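Local coordinates for putative transcription regulator (Lactobacillus plantarum WCFS1, PDB 3COL), which probably binds DNA as a dimeric, all-helical transcription regulator of the TetR family, whose effector, if any, is unknown, at residues A[16-20]-A[60-64]; A[93-97]-A[180-186]; A[158-163]-A[188-193]. All blocks are in the same frame, centred on the assembly; numbering follows the deposited sequence.

Contact 1 (A[16-20]-A[60-64]); sequences QDAVA and SVYAR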
ATOM      1  N   GLN A  16      -9.479  13.250 -17.752  1.00 16.61           N
ATOM      2  CA  GLN A  16      -8.803  12.240 -16.967  1.00 15.89           C
ATOM      3  C   GLN A  16      -7.714  12.828 -16.047  1.00 15.96           C
ATOM      4  O   GLN A  16      -7.587  12.430 -14.892  1.00 15.30           O
ATOM      5  CB  GLN A  16      -8.181  11.218 -17.905  1.00 17.06           C
ATOM      6  CG  GLN A  16      -9.187  10.388 -18.684  1.00 15.22           C
ATOM      7  CD  GLN A  16      -8.489   9.491 -19.699  1.00 17.80           C
ATOM      8  OE1 GLN A  16      -7.665   9.944 -20.475  1.00 19.91           O
ATOM      9  NE2 GLN A  16      -8.804   8.217 -19.673  1.00 18.23           N
ATOM     10  N   ASP A  17      -6.940  13.783 -16.557  1.00 15.85           N
ATOM     11  CA  ASP A  17      -5.932  14.461 -15.730  1.00 15.89           C
ATOM     12  C   ASP A  17      -6.582  15.156 -14.543  1.00 15.50           C
ATOM     13  O   ASP A  17      -6.070  15.082 -13.427  1.00 15.53           O
ATOM     14  CB  ASP A  17      -5.135  15.462 -16.547  1.00 15.21           C
ATOM     15  CG  ASP A  17      -4.147  14.800 -17.468  1.00 17.33           C
ATOM     16  OD1 ASP A  17      -3.954  13.554 -17.376  1.00 21.24           O
ATOM     17  OD2 ASP A  17      -3.536  15.533 -18.269  1.00 20.37           O
ATOM     18  N   ALA A  18      -7.703  15.828 -14.787  1.00 15.66           N
ATOM     19  CA  ALA A  18      -8.474  16.476 -13.701  1.00 16.41           C
ATOM     20  C   ALA A  18      -8.980  15.483 -12.614  1.00 16.59           C
ATOM     21  O   ALA A  18      -8.827  15.730 -11.426  1.00 17.54           O
ATOM     22  CB  ALA A  18      -9.629  17.230 -14.285  1.00 15.59           C
ATOM     23  N   VAL A  19      -9.576  14.362 -13.036  1.00 16.24           N
ATOM     24  CA  VAL A  19      -9.995  13.282 -12.115  1.00 16.09           C
ATOM     25  C   VAL A  19      -8.804  12.798 -11.294  1.00 16.55           C
ATOM     26  O   VAL A  19      -8.926  12.607 -10.091  1.00 16.81           O
ATOM     27  CB  VAL A  19     -10.642  12.073 -12.885  1.00 16.51           C
ATOM     28  CG1 VAL A  19     -10.970  10.876 -11.949  1.00 14.86           C
ATOM     29  CG2 VAL A  19     -11.915  12.525 -13.634  1.00 15.46           C
ATOM     30  N   ALA A  20      -7.654  12.586 -11.944  1.00 16.07           N
ATOM     31  CA  ALA A  20      -6.501  12.027 -11.280  1.00 15.37           C
ATOM     32  C   ALA A  20      -5.975  12.981 -10.190  1.00 15.42           C
ATOM     33  O   ALA A  20      -5.598  12.534  -9.093  1.00 15.34           O
ATOM     34  CB  ALA A  20      -5.421  11.662 -12.301  1.00 15.49           C
ATOM     35  N   SER A  60     -12.400   5.263 -15.709  1.00  9.76           N
ATOM     36  CA  SER A  60     -11.563   5.672 -16.851  1.00 10.24           C
ATOM     37  C   SER A  60     -10.114   5.916 -16.425  1.00  9.48           C
ATOM     38  O   SER A  60      -9.168   5.436 -17.066  1.00  9.78           O
ATOM     39  CB  SER A  60     -12.149   6.901 -17.541  1.00  9.66           C
ATOM     40  OG  SER A  60     -11.309   7.331 -18.609  1.00 13.56           O
ATOM     41  N   VAL A  61      -9.938   6.636 -15.328  1.00  9.43           N
ATOM     42  CA  VAL A  61      -8.609   6.846 -14.770  1.00  9.33           C
ATOM     43  C   VAL A  61      -7.987   5.539 -14.242  1.00  9.55           C
ATOM     44  O   VAL A  61      -6.781   5.299 -14.421  1.00  9.13           O
ATOM     45  CB  VAL A  61      -8.603   7.958 -13.685  1.00  9.12           C
ATOM     46  CG1 VAL A  61      -7.233   8.035 -13.003  1.00  7.99           C
ATOM     47  CG2 VAL A  61      -9.015   9.316 -14.329  1.00  8.91           C
ATOM     48  N   TYR A  62      -8.787   4.710 -13.587  1.00  9.64           N
ATOM     49  CA  TYR A  62      -8.295   3.368 -13.188  1.00 10.23           C
ATOM     50  C   TYR A  62      -7.699   2.600 -14.388  1.00 10.73           C
ATOM     51  O   TYR A  62      -6.546   2.145 -14.319  1.00 10.92           O
ATOM     52  CB  TYR A  62      -9.364   2.538 -12.480  1.00 11.76           C
ATOM     53  CG  TYR A  62      -8.793   1.248 -11.855  1.00 14.54           C
ATOM     54  CD1 TYR A  62      -7.995   1.302 -10.727  1.00 14.26           C
ATOM     55  CD2 TYR A  62      -9.039  -0.002 -12.433  1.00 16.94           C
ATOM     56  CE1 TYR A  62      -7.462   0.156 -10.172  1.00 19.32           C
ATOM     57  CE2 TYR A  62      -8.507  -1.158 -11.894  1.00 20.06           C
ATOM     58  CZ  TYR A  62      -7.720  -1.069 -10.763  1.00 19.36           C
ATOM     59  OH  TYR A  62      -7.188  -2.219 -10.215  1.00 22.24           O
ATOM     60  N   ALA A  63      -8.463   2.489 -15.486  1.00 10.35           N
ATOM     61  CA  ALA A  63      -8.030   1.723 -16.643  1.00 10.98           C
ATOM     62  C   ALA A  63      -6.817   2.369 -17.337  1.00 11.48           C
ATOM     63  O   ALA A  63      -5.938   1.661 -17.797  1.00 11.38           O
ATOM     64  CB  ALA A  63      -9.187   1.513 -17.637  1.00 10.62           C
ATOM     65  N   ARG A  64      -6.780   3.705 -17.406  1.00 11.50           N
ATOM     66  CA  ARG A  64      -5.619   4.427 -17.912  1.00 11.67           C
ATOM     67  C   ARG A  64      -4.334   4.103 -17.150  1.00 12.09           C
ATOM     68  O   ARG A  64      -3.315   3.741 -17.771  1.00 10.35           O
ATOM     69  CB  ARG A  64      -5.834   5.942 -17.862  1.00 12.30           C
ATOM     70  CG  ARG A  64      -4.763   6.746 -18.624  1.00 13.84           C
ATOM     71  CD  ARG A  64      -4.951   8.238 -18.475  1.00 12.37           C
ATOM     72  NE  ARG A  64      -4.628   8.721 -17.135  1.00 15.24           N
ATOM     73  CZ  ARG A  64      -4.543  10.018 -16.828  1.00 16.64           C
ATOM     74  NH1 ARG A  64      -4.758  10.941 -17.772  1.00 14.98           N
ATOM     75  NH2 ARG A  64      -4.243  10.392 -15.581  1.00 17.47           N
TER
HETATM   76  O   HOH W   1      -2.754  12.796 -14.766  1.00 16.66           O
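Gln16 and Val61 mark the nearest approach of the two backbones, their CA atoms lying 5.8 Å apart where helix 11-26 passes helix 54-67. Segments 16-20 and 60-64 cross almost perpendicularly, at 95°, with axes 9.9 Å apart, so roughly one turn of each takes part. Gln16, Val19 and Ala20 direct their CB atoms at the partner helix, and Ser60, Val61 and Arg64 answer them.

Val61 forms the apolar centre. Its CG2 presses on Val19 CG1 at 3.5 Å, tighter than usual carbon contact, and touches Gln16 O, while CG1 faces Ala20 CB. Beside it Arg64 leaves its helix with CG anti to the backbone N and then bends at chi3 (71°), which carries the guanidinium across to helix 11-26. There NH1 donates to Asp17 OD1 at 2.8 Å, close to the guanidinium plane and almost in line with the C-O bond. The carboxylate is turned 57° from that plane, and OD1 is the oxygen in the salt bridge; a water accepts from Arg64 NH2 and donates to the same OD1, closing a ring. Gln16 CB lies over one face of the guanidinium, 3.4 Å from NH1. Beyond CG the Gln16 chain is extended and passes obliquely across Arg64, its amide steeply inclined to the guanidinium, and its NE2 donates to Ser60 OG at 2.9 Å, tilted modestly from the amide plane.

Helix 54-67 follows the helix-turn-helix in TetR regulators and leads into the regulatory domain; here Val61 also packs on Ile109 of helix 106-117, consistent with a place near the junction of the two domains. Arg64 lies close to Arg68, and Asp17 probably offsets part of that positive charge. The tight pair Val19-Val61, both buried, is flanked by two direct polar bonds and a water bridge.

Contact 2 (A[93-97]-A[180-186]); sequences VQQVY and YTFGDIF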
ATOM      1  N   VAL A  93       8.802  -7.651 -13.002  1.00 12.08           N
ATOM      2  CA  VAL A  93       9.054  -6.769 -11.903  1.00 10.84           C
ATOM      3  C   VAL A  93       9.916  -5.591 -12.369  1.00 10.50           C
ATOM      4  O   VAL A  93       9.748  -4.478 -11.897  1.00 10.29           O
ATOM      5  CB  VAL A  93       9.713  -7.516 -10.712  1.00 11.89           C
ATOM      6  CG1 VAL A  93       9.958  -6.549  -9.546  1.00  9.92           C
ATOM      7  CG2 VAL A  93       8.805  -8.674 -10.250  1.00 11.90           C
ATOM      8  N   GLN A  94      10.842  -5.834 -13.287  1.00 10.36           N
ATOM      9  CA  GLN A  94      11.665  -4.735 -13.785  1.00 11.51           C
ATOM     10  C   GLN A  94      10.833  -3.685 -14.552  1.00 11.69           C
ATOM     11  O   GLN A  94      11.059  -2.476 -14.407  1.00 11.78           O
ATOM     12  CB  GLN A  94      12.830  -5.258 -14.611  1.00 12.25           C
ATOM     13  CG  GLN A  94      13.576  -4.193 -15.376  1.00 15.44           C
ATOM     14  CD  GLN A  94      15.012  -4.526 -15.438  1.00 23.69           C
ATOM     15  OE1 GLN A  94      15.393  -5.637 -15.838  1.00 27.24           O
ATOM     16  NE2 GLN A  94      15.844  -3.591 -15.002  1.00 27.47           N
ATOM     17  N   GLN A  95       9.877  -4.143 -15.353  1.00 12.15           N
ATOM     18  CA  GLN A  95       8.907  -3.233 -15.993  1.00 13.46           C
ATOM     19  C   GLN A  95       8.046  -2.428 -14.982  1.00 12.50           C
ATOM     20  O   GLN A  95       7.920  -1.208 -15.101  1.00 13.37           O
ATOM     21  CB  GLN A  95       8.016  -4.017 -16.976  1.00 13.91           C
ATOM     22  CG  GLN A  95       7.006  -3.165 -17.771  1.00 17.06           C
ATOM     23  CD  GLN A  95       7.614  -1.899 -18.405  1.00 21.66           C
ATOM     24  OE1 GLN A  95       8.755  -1.898 -18.891  1.00 20.76           O
ATOM     25  NE2 GLN A  95       6.833  -0.816 -18.411  1.00 23.22           N
ATOM     26  N   VAL A  96       7.467  -3.089 -13.986  1.00 12.08           N
ATOM     27  CA  VAL A  96       6.669  -2.362 -12.940  1.00 10.39           C
ATOM     28  C   VAL A  96       7.539  -1.280 -12.292  1.00 10.46           C
ATOM     29  O   VAL A  96       7.116  -0.148 -12.110  1.00 10.56           O
ATOM     30  CB  VAL A  96       6.081  -3.336 -11.869  1.00 10.62           C
ATOM     31  CG1 VAL A  96       5.290  -2.556 -10.745  1.00  9.08           C
ATOM     32  CG2 VAL A  96       5.201  -4.395 -12.488  1.00  9.38           C
ATOM     33  N   TYR A  97       8.772  -1.645 -11.967  1.00 10.50           N
ATOM     34  CA  TYR A  97       9.770  -0.741 -11.393  1.00 11.50           C
ATOM     35  C   TYR A  97      10.045   0.470 -12.272  1.00 12.07           C
ATOM     36  O   TYR A  97       9.910   1.612 -11.808  1.00 10.64           O
ATOM     37  CB  TYR A  97      11.058  -1.529 -11.105  1.00 12.20           C
ATOM     38  CG  TYR A  97      12.212  -0.753 -10.536  1.00 12.22           C
ATOM     39  CD1 TYR A  97      12.387  -0.632  -9.156  1.00 11.71           C
ATOM     40  CD2 TYR A  97      13.167  -0.162 -11.393  1.00 12.86           C
ATOM     41  CE1 TYR A  97      13.496   0.099  -8.627  1.00 14.39           C
ATOM     42  CE2 TYR A  97      14.277   0.552 -10.886  1.00 13.68           C
ATOM     43  CZ  TYR A  97      14.430   0.678  -9.501  1.00 15.39           C
ATOM     44  OH  TYR A  97      15.509   1.402  -9.001  1.00 17.10           O
ATOM     45  N   TYR A 180      19.700   3.662  -5.166  1.00  5.79           N
ATOM     46  CA  TYR A 180      19.564   2.189  -5.279  1.00  5.82           C
ATOM     47  C   TYR A 180      19.323   1.794  -6.699  1.00  5.80           C
ATOM     48  O   TYR A 180      18.745   2.555  -7.463  1.00  6.95           O
ATOM     49  CB  TYR A 180      18.383   1.677  -4.417  1.00  5.03           C
ATOM     50  CG  TYR A 180      18.597   2.038  -2.967  1.00  5.52           C
ATOM     51  CD1 TYR A 180      19.428   1.244  -2.133  1.00  4.65           C
ATOM     52  CD2 TYR A 180      18.007   3.203  -2.433  1.00  2.62           C
ATOM     53  CE1 TYR A 180      19.658   1.605  -0.808  1.00  3.40           C
ATOM     54  CE2 TYR A 180      18.223   3.568  -1.104  1.00  2.37           C
ATOM     55  CZ  TYR A 180      19.028   2.783  -0.303  1.00  3.98           C
ATOM     56  OH  TYR A 180      19.200   3.192   1.004  1.00  5.69           O
ATOM     57  N   THR A 181      19.763   0.600  -7.065  1.00  5.83           N
ATOM     58  CA  THR A 181      19.572   0.103  -8.407  1.00  5.78           C
ATOM     59  C   THR A 181      18.365  -0.820  -8.393  1.00  5.41           C
ATOM     60  O   THR A 181      17.834  -1.163  -7.315  1.00  5.30           O
ATOM     61  CB  THR A 181      20.795  -0.699  -8.857  1.00  6.12           C
ATOM     62  OG1 THR A 181      20.995  -1.775  -7.935  1.00  6.96           O
ATOM     63  CG2 THR A 181      22.046   0.192  -8.887  1.00  8.40           C
ATOM     64  N   PHE A 182      17.894  -1.183  -9.581  1.00  4.70           N
ATOM     65  CA  PHE A 182      16.843  -2.167  -9.661  1.00  4.14           C
ATOM     66  C   PHE A 182      17.336  -3.439  -8.954  1.00  3.91           C
ATOM     67  O   PHE A 182      16.581  -4.077  -8.279  1.00  4.04           O
ATOM     68  CB  PHE A 182      16.484  -2.478 -11.119  1.00  4.20           C
ATOM     69  CG  PHE A 182      15.620  -3.728 -11.261  1.00  3.94           C
ATOM     70  CD1 PHE A 182      14.295  -3.706 -10.839  1.00  3.20           C
ATOM     71  CD2 PHE A 182      16.141  -4.903 -11.792  1.00  2.00           C
ATOM     72  CE1 PHE A 182      13.483  -4.861 -10.928  1.00  6.30           C
ATOM     73  CE2 PHE A 182      15.322  -6.071 -11.899  1.00  2.00           C
ATOM     74  CZ  PHE A 182      13.995  -6.033 -11.458  1.00  2.00           C
ATOM     75  N   GLY A 183      18.604  -3.808  -9.154  1.00  3.35           N
ATOM     76  CA  GLY A 183      19.159  -4.986  -8.533  1.00  3.67           C
ATOM     77  C   GLY A 183      19.008  -4.927  -7.006  1.00  3.64           C
ATOM     78  O   GLY A 183      18.711  -5.931  -6.371  1.00  2.68           O
ATOM     79  N   ASP A 184      19.277  -3.772  -6.404  1.00  3.64           N
ATOM     80  CA  ASP A 184      19.149  -3.655  -4.931  1.00  4.47           C
ATOM     81  C   ASP A 184      17.696  -3.913  -4.449  1.00  4.65           C
ATOM     82  O   ASP A 184      17.474  -4.634  -3.466  1.00  5.47           O
ATOM     83  CB  ASP A 184      19.568  -2.270  -4.430  1.00  3.67           C
ATOM     84  CG  ASP A 184      21.028  -1.958  -4.703  1.00  6.93           C
ATOM     85  OD1 ASP A 184      21.867  -2.891  -4.673  1.00  4.89           O
ATOM     86  OD2 ASP A 184      21.319  -0.768  -4.949  1.00  6.59           O
ATOM     87  N   ILE A 185      16.732  -3.280  -5.116  1.00  4.87           N
ATOM     88  CA  ILE A 185      15.330  -3.385  -4.729  1.00  4.95           C
ATOM     89  C   ILE A 185      14.774  -4.770  -5.074  1.00  4.98           C
ATOM     90  O   ILE A 185      14.028  -5.377  -4.281  1.00  5.45           O
ATOM     91  CB  ILE A 185      14.503  -2.284  -5.434  1.00  6.52           C
ATOM     92  CG1 ILE A 185      15.081  -0.877  -5.176  1.00  5.38           C
ATOM     93  CG2 ILE A 185      12.998  -2.403  -5.076  1.00  5.76           C
ATOM     94  CD1 ILE A 185      15.255  -0.518  -3.658  1.00  8.01           C
ATOM     95  N   PHE A 186      15.132  -5.281  -6.260  1.00  4.51           N
ATOM     96  CA  PHE A 186      14.692  -6.614  -6.702  1.00  4.33           C
ATOM     97  C   PHE A 186      15.247  -7.696  -5.787  1.00  3.92           C
ATOM     98  O   PHE A 186      14.630  -8.733  -5.643  1.00  5.10           O
ATOM     99  CB  PHE A 186      15.132  -6.914  -8.149  1.00  3.53           C
ATOM    100  CG  PHE A 186      14.546  -8.215  -8.704  1.00  3.83           C
ATOM    101  CD1 PHE A 186      13.157  -8.399  -8.774  1.00  6.45           C
ATOM    102  CD2 PHE A 186      15.364  -9.230  -9.148  1.00  2.95           C
ATOM    103  CE1 PHE A 186      12.616  -9.586  -9.262  1.00  7.05           C
ATOM    104  CE2 PHE A 186      14.833 -10.411  -9.658  1.00  2.00           C
ATOM    105  CZ  PHE A 186      13.469 -10.595  -9.710  1.00  3.20           C
TER
HETATM  106  O   HOH W   2      16.326   3.409  -7.901  1.00 27.94           O
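Phe182 sets one face against Gln94 and its edge against Tyr97. That edge is turned to the face of Tyr97 in a T-shaped pair, centroids 5.2 Å apart and planes at 66°, with Phe182 CD1 nearest to Tyr97 CG at 3.6 Å. Phe182 CA also lies over a face of the Tyr97 ring, 4.1 Å from its centroid, and Ile185 CG1 meets Tyr97 CE1 at 3.9 Å. Over one face of Phe182 lies Gln94: its CB is 3.8 Å from the ring centroid, and a bend at chi2 lays the amide stacked on the ring, planes 21° apart, with NE2 3.5 Å from Phe182 CD2. Phe186 CB occupies the opposite face. Replacing Tyr97 by an alanine would probably leave the Phe182 edge without the ring face it points at and Ile185 CG1 without its neighbour, and open a gap between the helices.

These residues join helix 85-102 to the start of helix 182-193, two helices of what is probably the all-helical regulatory domain, as in TetR-family proteins; the short segments cross at 114°. One turn back from Tyr97 and one turn on from Phe182, Val93 CG1 meets Phe186 CD1 at 3.8 Å and continues the apolar seam.

The helix that carries Phe182 begins with a capping box. Thr181, the N-cap, takes a bond from Asp184 N on its OG1, and Thr181 N in return donates to Asp184 OD2 at 3.0 Å, arriving from above the carboxylate plane. Farther out, Phe186 meets the ring of Trp190, and Ile185 reaches Leu154 of the second subunit.

Contact 3 (A[158-163]-A[188-193]); sequences VVFSTI and MIWDAM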
ATOM      1  N   VAL A 158       3.862  -7.810  -2.526  1.00  4.95           N
ATOM      2  CA  VAL A 158       5.256  -7.484  -2.254  1.00  5.42           C
ATOM      3  C   VAL A 158       5.927  -6.701  -3.408  1.00  6.21           C
ATOM      4  O   VAL A 158       6.683  -5.745  -3.156  1.00  6.65           O
ATOM      5  CB  VAL A 158       6.104  -8.731  -1.801  1.00  6.80           C
ATOM      6  CG1 VAL A 158       6.283  -9.765  -2.934  1.00  6.66           C
ATOM      7  CG2 VAL A 158       7.476  -8.271  -1.358  1.00  7.01           C
ATOM      8  N   VAL A 159       5.640  -7.104  -4.654  1.00  5.42           N
ATOM      9  CA  VAL A 159       6.081  -6.404  -5.840  1.00  5.04           C
ATOM     10  C   VAL A 159       5.585  -4.964  -5.830  1.00  4.99           C
ATOM     11  O   VAL A 159       6.363  -4.012  -5.952  1.00  5.17           O
ATOM     12  CB  VAL A 159       5.571  -7.118  -7.121  1.00  5.13           C
ATOM     13  CG1 VAL A 159       5.880  -6.257  -8.438  1.00  5.74           C
ATOM     14  CG2 VAL A 159       6.208  -8.465  -7.234  1.00  4.94           C
ATOM     15  N   PHE A 160       4.286  -4.787  -5.728  1.00  3.59           N
ATOM     16  CA  PHE A 160       3.736  -3.457  -5.854  1.00  4.06           C
ATOM     17  C   PHE A 160       4.011  -2.561  -4.676  1.00  4.12           C
ATOM     18  O   PHE A 160       4.318  -1.364  -4.856  1.00  3.13           O
ATOM     19  CB  PHE A 160       2.237  -3.521  -6.220  1.00  4.70           C
ATOM     20  CG  PHE A 160       2.036  -3.761  -7.683  1.00  8.26           C
ATOM     21  CD1 PHE A 160       1.735  -2.712  -8.531  1.00  7.48           C
ATOM     22  CD2 PHE A 160       2.240  -5.041  -8.230  1.00 10.13           C
ATOM     23  CE1 PHE A 160       1.589  -2.939  -9.892  1.00  9.89           C
ATOM     24  CE2 PHE A 160       2.109  -5.266  -9.565  1.00  8.05           C
ATOM     25  CZ  PHE A 160       1.794  -4.218 -10.411  1.00  8.06           C
ATOM     26  N   SER A 161       3.907  -3.118  -3.466  0.50  4.20           N
ATOM     27  CA  SER A 161       4.109  -2.306  -2.247  0.50  4.23           C
ATOM     28  C   SER A 161       5.537  -1.795  -2.098  0.50  4.00           C
ATOM     29  O   SER A 161       5.746  -0.630  -1.775  0.50  4.10           O
ATOM     30  CB  SER A 161       3.672  -3.059  -0.999  0.50  4.56           C
ATOM     31  OG  SER A 161       4.079  -2.370   0.164  0.50  6.82           O
ATOM     32  N   THR A 162       6.506  -2.662  -2.375  1.00  4.09           N
ATOM     33  CA  THR A 162       7.948  -2.319  -2.322  1.00  4.04           C
ATOM     34  C   THR A 162       8.305  -1.248  -3.372  1.00  3.35           C
ATOM     35  O   THR A 162       8.977  -0.288  -3.045  1.00  2.00           O
ATOM     36  CB  THR A 162       8.849  -3.562  -2.538  1.00  3.81           C
ATOM     37  OG1 THR A 162       8.537  -4.535  -1.526  1.00  4.71           O
ATOM     38  CG2 THR A 162      10.361  -3.230  -2.465  1.00  2.80           C
ATOM     39  N   ILE A 163       7.846  -1.440  -4.614  1.00  2.29           N
ATOM     40  CA  ILE A 163       8.064  -0.453  -5.651  1.00  2.34           C
ATOM     41  C   ILE A 163       7.338   0.848  -5.343  1.00  2.37           C
ATOM     42  O   ILE A 163       7.870   1.932  -5.567  1.00  2.39           O
ATOM     43  CB  ILE A 163       7.701  -1.027  -7.045  1.00  2.19           C
ATOM     44  CG1 ILE A 163       8.740  -2.103  -7.430  1.00  3.28           C
ATOM     45  CG2 ILE A 163       7.578   0.090  -8.079  1.00  2.00           C
ATOM     46  CD1 ILE A 163       8.329  -2.990  -8.655  1.00  3.12           C
HETATM   47  N   MSE A 188      15.321  -7.666  -2.498  1.00  4.99           N
HETATM   48  CA  MSE A 188      14.274  -7.810  -1.461  1.00  5.80           C
HETATM   49  C   MSE A 188      12.995  -8.511  -2.014  1.00  4.76           C
HETATM   50  O   MSE A 188      12.485  -9.457  -1.419  1.00  4.82           O
HETATM   51  CB  MSE A 188      13.923  -6.462  -0.837  1.00  4.44           C
HETATM   52  CG  MSE A 188      12.522  -6.502  -0.156  1.00  7.54           C
HETATM   53 SE   MSE A 188      12.157  -4.857   0.810  0.80  8.94          SE
HETATM   54  CE  MSE A 188      13.118  -5.146   2.471  1.00  6.13           C
ATOM     55  N   ILE A 189      12.503  -8.051  -3.165  1.00  4.69           N
ATOM     56  CA  ILE A 189      11.266  -8.583  -3.766  1.00  3.87           C
ATOM     57  C   ILE A 189      11.400 -10.046  -4.167  1.00  4.00           C
ATOM     58  O   ILE A 189      10.517 -10.845  -3.890  1.00  3.18           O
ATOM     59  CB  ILE A 189      10.842  -7.736  -4.982  1.00  4.29           C
ATOM     60  CG1 ILE A 189      10.451  -6.306  -4.539  1.00  3.68           C
ATOM     61  CG2 ILE A 189       9.748  -8.447  -5.809  1.00  6.20           C
ATOM     62  CD1 ILE A 189      10.334  -5.340  -5.710  1.00  3.62           C
ATOM     63  N   TRP A 190      12.517 -10.384  -4.817  1.00  3.89           N
ATOM     64  CA  TRP A 190      12.761 -11.759  -5.271  1.00  4.07           C
ATOM     65  C   TRP A 190      12.991 -12.726  -4.112  1.00  3.58           C
ATOM     66  O   TRP A 190      12.471 -13.840  -4.131  1.00  3.71           O
ATOM     67  CB  TRP A 190      13.938 -11.833  -6.303  1.00  3.71           C
ATOM     68  CG  TRP A 190      14.203 -13.253  -6.862  1.00  2.27           C
ATOM     69  CD1 TRP A 190      15.384 -13.958  -6.797  1.00  4.12           C
ATOM     70  CD2 TRP A 190      13.264 -14.125  -7.543  1.00  4.06           C
ATOM     71  NE1 TRP A 190      15.235 -15.182  -7.391  1.00  3.98           N
ATOM     72  CE2 TRP A 190      13.949 -15.324  -7.841  1.00  2.32           C
ATOM     73  CE3 TRP A 190      11.898 -14.015  -7.896  1.00  3.39           C
ATOM     74  CZ2 TRP A 190      13.332 -16.397  -8.511  1.00  6.32           C
ATOM     75  CZ3 TRP A 190      11.282 -15.073  -8.543  1.00  4.82           C
ATOM     76  CH2 TRP A 190      11.992 -16.259  -8.846  1.00  3.11           C
ATOM     77  N   ASP A 191      13.801 -12.334  -3.127  1.00  3.65           N
ATOM     78  CA  ASP A 191      13.899 -13.119  -1.860  1.00  3.37           C
ATOM     79  C   ASP A 191      12.519 -13.385  -1.217  1.00  3.73           C
ATOM     80  O   ASP A 191      12.233 -14.511  -0.760  1.00  2.56           O
ATOM     81  CB  ASP A 191      14.810 -12.434  -0.825  1.00  2.79           C
ATOM     82  CG  ASP A 191      16.277 -12.474  -1.224  1.00  3.42           C
ATOM     83  OD1 ASP A 191      16.580 -13.146  -2.222  1.00  3.28           O
ATOM     84  OD2 ASP A 191      17.121 -11.835  -0.551  1.00  2.91           O
ATOM     85  N   ALA A 192      11.702 -12.332  -1.140  1.00  3.20           N
ATOM     86  CA  ALA A 192      10.325 -12.440  -0.566  1.00  3.15           C
ATOM     87  C   ALA A 192       9.553 -13.523  -1.311  1.00  3.82           C
ATOM     88  O   ALA A 192       8.984 -14.389  -0.695  1.00  4.62           O
ATOM     89  CB  ALA A 192       9.601 -11.149  -0.703  1.00  2.39           C
HETATM   90  N   MSE A 193       9.575 -13.477  -2.641  1.00  4.45           N
HETATM   91  CA  MSE A 193       8.809 -14.412  -3.486  1.00  6.49           C
HETATM   92  C   MSE A 193       9.364 -15.846  -3.595  1.00  6.64           C
HETATM   93  O   MSE A 193       8.602 -16.800  -3.651  1.00  7.26           O
HETATM   94  CB  MSE A 193       8.702 -13.863  -4.929  1.00  5.90           C
HETATM   95  CG  MSE A 193       8.022 -12.478  -5.068  1.00  3.04           C
HETATM   96 SE   MSE A 193       8.112 -11.841  -6.884  0.70  8.34          SE
HETATM   97  CE  MSE A 193       6.707 -12.912  -7.731  1.00  3.49           C
TER
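Ile189 enters a hole formed by Val158, Val159, Thr162 and Ile163, a knobs-into-holes fit between helices 152-171 and 182-193. Their segments run antiparallel, 155° between directions and 9.8 Å between axes. In TetR regulators the last two helices commonly pair with those of the partner to make a four-helix dimer bundle, and the packing here agrees: Val158 touches Val158 of the second subunit, and Ala192 its Ala192.

CB itself makes no close contact across; from it Ile189 splits into two branches. CG2 meets Val159 CG2 at 3.8 Å, the two side chains crossing at about a right angle. CG1, anti to the carbonyl carbon (chi1 -66°), slides past Thr162, whose CG2 is 3.7 Å away. Beyond it, chi2 is extended and carries CD1 deeper, still along Thr162 and up to Ile163 CG1 at 4.0 Å.

Selenomethionines close both ends. Met193 sets its CG against Val158 CG1 and its SE against Val159 CG2, while Met188 brings SE to within 4.1 Å of Thr162 CG2. Val158 CG2 rests on Ala192 CB. The one hydroxyl of the hole is turned back on its own helix: Thr162 OG1 donates to Val158 O at 2.7 Å, and that oxygen also accepts from Thr162 N.

In the fold
Contact 1 closes first along the chain and lies apart, its centre 26 Å from the centres of contacts 2 and 3 and on the opposite side of the chain's centre. It joins helices 11-26 and 54-67, at the DNA-binding end inferred from the family. Contacts 2 and 3 are interlaced in sequence, 93-97, 158-163, 180-186, then 188-193, and their centres are 9 Å apart. They share helix 182-193, which meets helix 85-102 near its start and helix 152-171 farther along; Ile163 CD1 packs directly on Tyr97 N at 3.6 Å. Both touch the second subunit, so packing within the regulatory domain is continuous with the dimer interface.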